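Local coordinates for clavulanic acid biosynthesis oligopeptide binding protein 2 (Streptomyces clavuligerus, PDB 2WOL) that probably binds oligopeptides or related solutes as an extracellular solute-binding protein of family 5, encoded with the clavulanic acid biosynthesis pathway, at residues H295-M309 / A521-R535. Sequence-based numbering, arbitrary orientation.
Sequences HTDNPRTSFLHFVAM and AVLLPLVHDKTLHFR
Asp297 and Arg535 meet in a side-on salt bridge near one end of a long antiparallel ladder. Its irregular middle is consistent with the paired hinge strands that link the lobes of peptide-binding proteins of this fold; its 303-309 / 523-530 part belongs to a mixed sheet, beside strand 448-453. Arg535 NE reaches Asp297 OD2 at 2.8 Å, on the syn side but well out of the carboxylate plane, and NH2 meets OD1 at 2.9 Å from above it; the two flat groups are turned 50° apart. With chi1 at 42°, Arg535 CG is tucked over the backbone, which brings one guanidinium face over the peptide joining His295 and Thr296. On the opposite face from Asp297, the Phe534 ring runs side by side with His295, the planes oblique, its CE1 3.5 Å from His295 CB.

Further along, the chain turns a corner at Ser302, and the register slips by two between Arg300 and Leu304, a beta bulge. Thr301 N and Phe303 O bond to Asp529 O and N on either side of the turn, and water 2 donates to the carbonyls of Phe303 and Asp529. Beyond it a classic bulge sets Leu526 and Val527 against the single residue His305: Leu526 N binds His305 O at 3.0 Å, whereas the bond from Val527 N is weak. Leu526 CD1 lies 3.6 Å from His305 CD2 and also touches Val307 CG2, on the side where helix 401-414 packs.

In the outer shell, Tyr551 OH bonds to Asp297 OD2, Gly20 N donates to OD1, and Gly16 O accepts from Arg535 NH2. At the far end, Met309 bends at chi3 (-82°) to set CE 3.3 Å from Ala521 O.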
loop_
_atom_site.group_PDB
_atom_site.type_symbol
_atom_site.label_atom_id
_atom_site.label_comp_id
_atom_site.label_asym_id
_atom_site.label_seq_id
_atom_site.Cartn_x
_atom_site.Cartn_y
_atom_site.Cartn_z
ATOM N N HIS A 295 7.048 24.723 2.523
ATOM C CA HIS A 295 7.550 23.536 3.222
ATOM C C HIS A 295 6.604 22.340 3.083
ATOM O O HIS A 295 6.756 21.345 3.790
ATOM C CB HIS A 295 7.740 23.832 4.718
ATOM C CG HIS A 295 8.663 24.975 5.007
ATOM N ND1 HIS A 295 10.004 24.943 4.702
ATOM C CD2 HIS A 295 8.440 26.173 5.597
ATOM C CE1 HIS A 295 10.568 26.076 5.082
ATOM N NE2 HIS A 295 9.640 26.841 5.627
ATOM N N THR A 296 5.641 22.432 2.169
ATOM C CA THR A 296 4.577 21.436 2.076
ATOM C C THR A 296 4.490 20.783 0.693
ATOM O O THR A 296 4.612 21.455 -0.334
ATOM C CB THR A 296 3.212 22.064 2.454
ATOM O OG1 THR A 296 3.322 22.666 3.747
ATOM C CG2 THR A 296 2.117 21.018 2.500
ATOM N N ASP A 297 4.291 19.464 0.697
ATOM C CA ASP A 297 4.045 18.673 -0.507
ATOM C C ASP A 297 2.649 18.071 -0.443
ATOM O O ASP A 297 2.194 17.665 0.625
ATOM C CB ASP A 297 5.091 17.562 -0.627
ATOM C CG ASP A 297 6.492 18.108 -0.806
ATOM O OD1 ASP A 297 6.687 18.941 -1.713
ATOM O OD2 ASP A 297 7.398 17.710 -0.046
ATOM N N ASN A 298 1.976 18.019 -1.591
ATOM C CA ASN A 298 0.591 17.544 -1.664
ATOM C C ASN A 298 0.447 16.403 -2.690
ATOM O O ASN A 298 -0.248 16.548 -3.696
ATOM C CB ASN A 298 -0.330 18.730 -2.001
ATOM C CG ASN A 298 -1.822 18.418 -1.839
ATOM O OD1 ASN A 298 -2.226 17.485 -1.135
ATOM N ND2 ASN A 298 -2.649 19.224 -2.492
ATOM N N PRO A 299 1.112 15.259 -2.441
ATOM C CA PRO A 299 1.118 14.186 -3.430
ATOM C C PRO A 299 -0.150 13.341 -3.402
ATOM O O PRO A 299 -0.887 13.352 -2.413
ATOM C CB PRO A 299 2.296 13.321 -2.977
ATOM C CG PRO A 299 2.286 13.462 -1.499
ATOM C CD PRO A 299 1.889 14.895 -1.239
ATOM N N ARG A 300 -0.383 12.610 -4.489
ATOM C CA ARG A 300 -1.323 11.498 -4.482
ATOM C C ARG A 300 -0.681 10.377 -3.680
ATOM O O ARG A 300 0.537 10.185 -3.749
ATOM C CB ARG A 300 -1.588 11.004 -5.899
ATOM C CG ARG A 300 -2.405 11.956 -6.750
ATOM C CD ARG A 300 -2.219 11.625 -8.215
ATOM N NE ARG A 300 -3.153 12.353 -9.067
ATOM C CZ ARG A 300 -4.361 11.914 -9.410
ATOM N NH1 ARG A 300 -4.803 10.742 -8.969
ATOM N NH2 ARG A 300 -5.126 12.651 -10.203
ATOM N N THR A 301 -1.492 9.641 -2.923
ATOM C CA THR A 301 -0.990 8.522 -2.116
ATOM C C THR A 301 -1.085 7.188 -2.855
ATOM O O THR A 301 -0.560 6.174 -2.380
ATOM C CB THR A 301 -1.757 8.379 -0.788
ATOM O OG1 THR A 301 -3.131 8.078 -1.059
ATOM C CG2 THR A 301 -1.676 9.652 0.037
ATOM N N SER A 302 -1.759 7.202 -4.006
ATOM C CA SER A 302 -2.082 6.001 -4.795
ATOM C C SER A 302 -3.221 5.162 -4.205
ATOM O O SER A 302 -3.578 4.117 -4.753
ATOM C CB SER A 302 -0.844 5.140 -5.069
ATOM O OG SER A 302 0.026 5.806 -5.969
ATOM N N PHE A 303 -3.792 5.634 -3.099
ATOM C CA PHE A 303 -4.968 5.003 -2.514
ATOM C C PHE A 303 -6.217 5.429 -3.270
ATOM O O PHE A 303 -6.287 6.544 -3.803
ATOM C CB PHE A 303 -5.107 5.362 -1.033
ATOM C CG PHE A 303 -4.267 4.516 -0.113
ATOM C CD1 PHE A 303 -2.877 4.617 -0.120
ATOM C CD2 PHE A 303 -4.870 3.636 0.777
ATOM C CE1 PHE A 303 -2.102 3.840 0.738
ATOM C CE2 PHE A 303 -4.101 2.856 1.639
ATOM C CZ PHE A 303 -2.719 2.953 1.613
ATOM N N LEU A 304 -7.188 4.524 -3.321
ATOM C CA LEU A 304 -8.486 4.795 -3.915
ATOM C C LEU A 304 -9.559 4.706 -2.840
ATOM O O LEU A 304 -9.601 3.742 -2.083
ATOM C CB LEU A 304 -8.784 3.790 -5.033
ATOM C CG LEU A 304 -10.209 3.782 -5.605
ATOM C CD1 LEU A 304 -10.469 5.002 -6.467
ATOM C CD2 LEU A 304 -10.468 2.510 -6.393
ATOM N N HIS A 305 -10.417 5.717 -2.784
ATOM C CA HIS A 305 -11.594 5.697 -1.939
ATOM C C HIS A 305 -12.772 5.301 -2.821
ATOM O O HIS A 305 -12.991 5.894 -3.880
ATOM C CB HIS A 305 -11.817 7.079 -1.320
ATOM C CG HIS A 305 -12.787 7.089 -0.180
ATOM N ND1 HIS A 305 -12.596 6.350 0.969
ATOM C CD2 HIS A 305 -13.943 7.771 -0.001
ATOM C CE1 HIS A 305 -13.601 6.564 1.799
ATOM N NE2 HIS A 305 -14.434 7.418 1.233
ATOM N N PHE A 306 -13.521 4.288 -2.394
ATOM C CA PHE A 306 -14.621 3.783 -3.206
ATOM C C PHE A 306 -15.757 3.199 -2.378
ATOM O O PHE A 306 -15.626 2.996 -1.172
ATOM C CB PHE A 306 -14.123 2.764 -4.254
ATOM C CG PHE A 306 -13.559 1.488 -3.674
ATOM C CD1 PHE A 306 -14.352 0.347 -3.575
ATOM C CD2 PHE A 306 -12.229 1.418 -3.264
ATOM C CE1 PHE A 306 -13.836 -0.840 -3.063
ATOM C CE2 PHE A 306 -11.703 0.234 -2.751
ATOM C CZ PHE A 306 -12.512 -0.897 -2.646
ATOM N N VAL A 307 -16.881 2.958 -3.047
ATOM C CA VAL A 307 -18.005 2.244 -2.462
ATOM C C VAL A 307 -18.171 0.932 -3.227
ATOM O O VAL A 307 -18.212 0.921 -4.465
ATOM C CB VAL A 307 -19.309 3.081 -2.521
ATOM C CG1 VAL A 307 -20.511 2.260 -2.048
ATOM C CG2 VAL A 307 -19.166 4.354 -1.686
ATOM N N ALA A 308 -18.242 -0.168 -2.486
ATOM C CA ALA A 308 -18.465 -1.481 -3.075
ATOM C C ALA A 308 -19.919 -1.884 -2.913
ATOM O O ALA A 308 -20.526 -1.619 -1.881
ATOM C CB ALA A 308 -17.554 -2.513 -2.423
ATOM N N MET A 309 -20.469 -2.517 -3.946
ATOM C CA MET A 309 -21.818 -3.075 -3.897
ATOM C C MET A 309 -21.774 -4.595 -4.026
ATOM O O MET A 309 -21.040 -5.137 -4.853
ATOM C CB MET A 309 -22.703 -2.446 -4.967
ATOM C CG MET A 309 -23.195 -1.064 -4.574
ATOM S SD MET A 309 -24.094 -0.220 -5.880
ATOM C CE MET A 309 -22.754 0.440 -6.867
ATOM N N ALA A 521 -20.375 -2.804 -12.514
ATOM C CA ALA A 521 -20.862 -1.712 -11.653
ATOM C C ALA A 521 -20.812 -2.021 -10.144
ATOM O O ALA A 521 -21.492 -1.375 -9.343
ATOM C CB ALA A 521 -22.268 -1.249 -12.090
ATOM N N VAL A 522 -19.987 -2.994 -9.766
ATOM C CA VAL A 522 -19.852 -3.385 -8.358
ATOM C C VAL A 522 -18.978 -2.430 -7.539
ATOM O O VAL A 522 -19.073 -2.406 -6.314
ATOM C CB VAL A 522 -19.352 -4.842 -8.191
ATOM C CG1 VAL A 522 -20.431 -5.834 -8.628
ATOM C CG2 VAL A 522 -18.059 -5.076 -8.967
ATOM N N LEU A 523 -18.143 -1.641 -8.217
ATOM C CA LEU A 523 -17.298 -0.654 -7.541
ATOM C C LEU A 523 -17.604 0.749 -8.049
ATOM O O LEU A 523 -17.563 0.996 -9.256
ATOM C CB LEU A 523 -15.809 -0.968 -7.745
ATOM C CG LEU A 523 -15.293 -2.340 -7.284
ATOM C CD1 LEU A 523 -13.802 -2.469 -7.548
ATOM C CD2 LEU A 523 -15.597 -2.582 -5.812
ATOM N N LEU A 524 -17.914 1.645 -7.114
ATOM C CA LEU A 524 -18.139 3.056 -7.403
ATOM C C LEU A 524 -16.919 3.856 -6.946
ATOM O O LEU A 524 -16.734 4.078 -5.746
ATOM C CB LEU A 524 -19.408 3.557 -6.699
ATOM C CG LEU A 524 -19.676 5.067 -6.613
ATOM C CD1 LEU A 524 -19.726 5.736 -7.992
ATOM C CD2 LEU A 524 -20.967 5.325 -5.854
ATOM N N PRO A 525 -16.078 4.284 -7.904
ATOM C CA PRO A 525 -14.890 5.068 -7.578
ATOM C C PRO A 525 -15.295 6.462 -7.132
ATOM O O PRO A 525 -16.186 7.065 -7.734
ATOM C CB PRO A 525 -14.124 5.148 -8.908
ATOM C CG PRO A 525 -14.865 4.317 -9.884
ATOM C CD PRO A 525 -16.226 4.064 -9.352
ATOM N N LEU A 526 -14.654 6.963 -6.081
ATOM C CA LEU A 526 -14.932 8.316 -5.598
ATOM C C LEU A 526 -13.766 9.256 -5.879
ATOM O O LEU A 526 -13.859 10.130 -6.745
ATOM C CB LEU A 526 -15.293 8.312 -4.108
ATOM C CG LEU A 526 -16.498 7.452 -3.704
ATOM C CD1 LEU A 526 -16.723 7.519 -2.204
ATOM C CD2 LEU A 526 -17.754 7.880 -4.450
ATOM N N VAL A 527 -12.672 9.068 -5.149
ATOM C CA VAL A 527 -11.471 9.878 -5.347
ATOM C C VAL A 527 -10.214 9.042 -5.209
ATOM O O VAL A 527 -10.218 8.021 -4.517
ATOM C CB VAL A 527 -11.381 11.075 -4.341
ATOM C CG1 VAL A 527 -12.541 12.055 -4.531
ATOM C CG2 VAL A 527 -11.303 10.590 -2.889
ATOM N N HIS A 528 -9.154 9.472 -5.888
ATOM C CA HIS A 528 -7.810 9.026 -5.549
ATOM C C HIS A 528 -7.296 9.969 -4.471
ATOM O O HIS A 528 -7.261 11.197 -4.654
ATOM C CB HIS A 528 -6.889 9.034 -6.764
ATOM C CG HIS A 528 -7.213 7.978 -7.773
ATOM N ND1 HIS A 528 -7.218 6.633 -7.472
ATOM C CD2 HIS A 528 -7.532 8.072 -9.084
ATOM C CE1 HIS A 528 -7.535 5.944 -8.553
ATOM N NE2 HIS A 528 -7.724 6.793 -9.547
ATOM N N ASP A 529 -6.916 9.385 -3.341
ATOM C CA ASP A 529 -6.544 10.152 -2.157
ATOM C C ASP A 529 -5.275 10.976 -2.367
ATOM O O ASP A 529 -4.377 10.595 -3.127
ATOM C CB ASP A 529 -6.450 9.257 -0.916
ATOM C CG ASP A 529 -7.821 8.893 -0.356
ATOM O OD1 ASP A 529 -8.684 9.793 -0.234
ATOM O OD2 ASP A 529 -8.037 7.706 -0.036
ATOM N N LYS A 530 -5.245 12.129 -1.708
ATOM C CA LYS A 530 -4.063 12.974 -1.644
ATOM C C LYS A 530 -3.779 13.279 -0.183
ATOM O O LYS A 530 -4.630 13.073 0.683
ATOM C CB LYS A 530 -4.267 14.260 -2.444
ATOM C CG LYS A 530 -4.265 14.033 -3.953
ATOM C CD LYS A 530 -4.566 15.295 -4.747
ATOM C CE LYS A 530 -3.413 16.290 -4.704
ATOM N NZ LYS A 530 -3.661 17.445 -5.610
ATOM N N THR A 531 -2.573 13.754 0.093
ATOM C CA THR A 531 -2.178 14.020 1.464
ATOM C C THR A 531 -1.268 15.241 1.502
ATOM O O THR A 531 -0.729 15.642 0.472
ATOM C CB THR A 531 -1.471 12.792 2.087
ATOM O OG1 THR A 531 -1.430 12.925 3.512
ATOM C CG2 THR A 531 -0.055 12.624 1.539
ATOM N N LEU A 532 -1.114 15.832 2.682
ATOM C CA LEU A 532 -0.206 16.960 2.858
ATOM C C LEU A 532 0.943 16.569 3.774
ATOM O O LEU A 532 0.729 16.327 4.958
ATOM C CB LEU A 532 -0.948 18.168 3.438
ATOM C CG LEU A 532 -1.916 18.902 2.506
ATOM C CD1 LEU A 532 -2.802 19.830 3.291
ATOM C CD2 LEU A 532 -1.176 19.674 1.430
ATOM N N HIS A 533 2.151 16.491 3.218
ATOM C CA HIS A 533 3.341 16.227 4.025
ATOM C C HIS A 533 4.092 17.522 4.284
ATOM O O HIS A 533 4.224 18.348 3.382
ATOM C CB HIS A 533 4.299 15.273 3.311
ATOM C CG HIS A 533 3.732 13.918 3.019
ATOM N ND1 HIS A 533 3.097 13.143 3.969
ATOM C CD2 HIS A 533 3.759 13.177 1.885
ATOM C CE1 HIS A 533 2.735 11.995 3.423
ATOM N NE2 HIS A 533 3.126 11.989 2.161
ATOM N N PHE A 534 4.601 17.676 5.507
ATOM C CA PHE A 534 5.406 18.839 5.891
ATOM C C PHE A 534 6.867 18.421 6.056
ATOM O O PHE A 534 7.166 17.437 6.727
ATOM C CB PHE A 534 4.871 19.448 7.196
ATOM C CG PHE A 534 5.507 20.765 7.564
ATOM C CD1 PHE A 534 4.965 21.963 7.098
ATOM C CD2 PHE A 534 6.637 20.812 8.380
ATOM C CE1 PHE A 534 5.547 23.185 7.430
ATOM C CE2 PHE A 534 7.228 22.043 8.721
ATOM C CZ PHE A 534 6.672 23.224 8.241
ATOM N N ARG A 535 7.771 19.165 5.428
ATOM C CA ARG A 535 9.204 18.875 5.515
ATOM C C ARG A 535 9.943 20.065 6.101
ATOM O O ARG A 535 9.856 21.182 5.581
ATOM C CB ARG A 535 9.791 18.536 4.135
ATOM C CG ARG A 535 9.291 19.439 3.014
ATOM C CD ARG A 535 10.076 19.306 1.710
ATOM N NE ARG A 535 9.194 19.704 0.618
ATOM C CZ ARG A 535 8.980 20.962 0.237
ATOM N NH1 ARG A 535 9.640 21.966 0.811
ATOM N NH2 ARG A 535 8.108 21.209 -0.731
HETATM O O HOH W 1 11.081 22.731 3.858
HETATM O O HOH W 2 -4.229 8.380 -4.697
#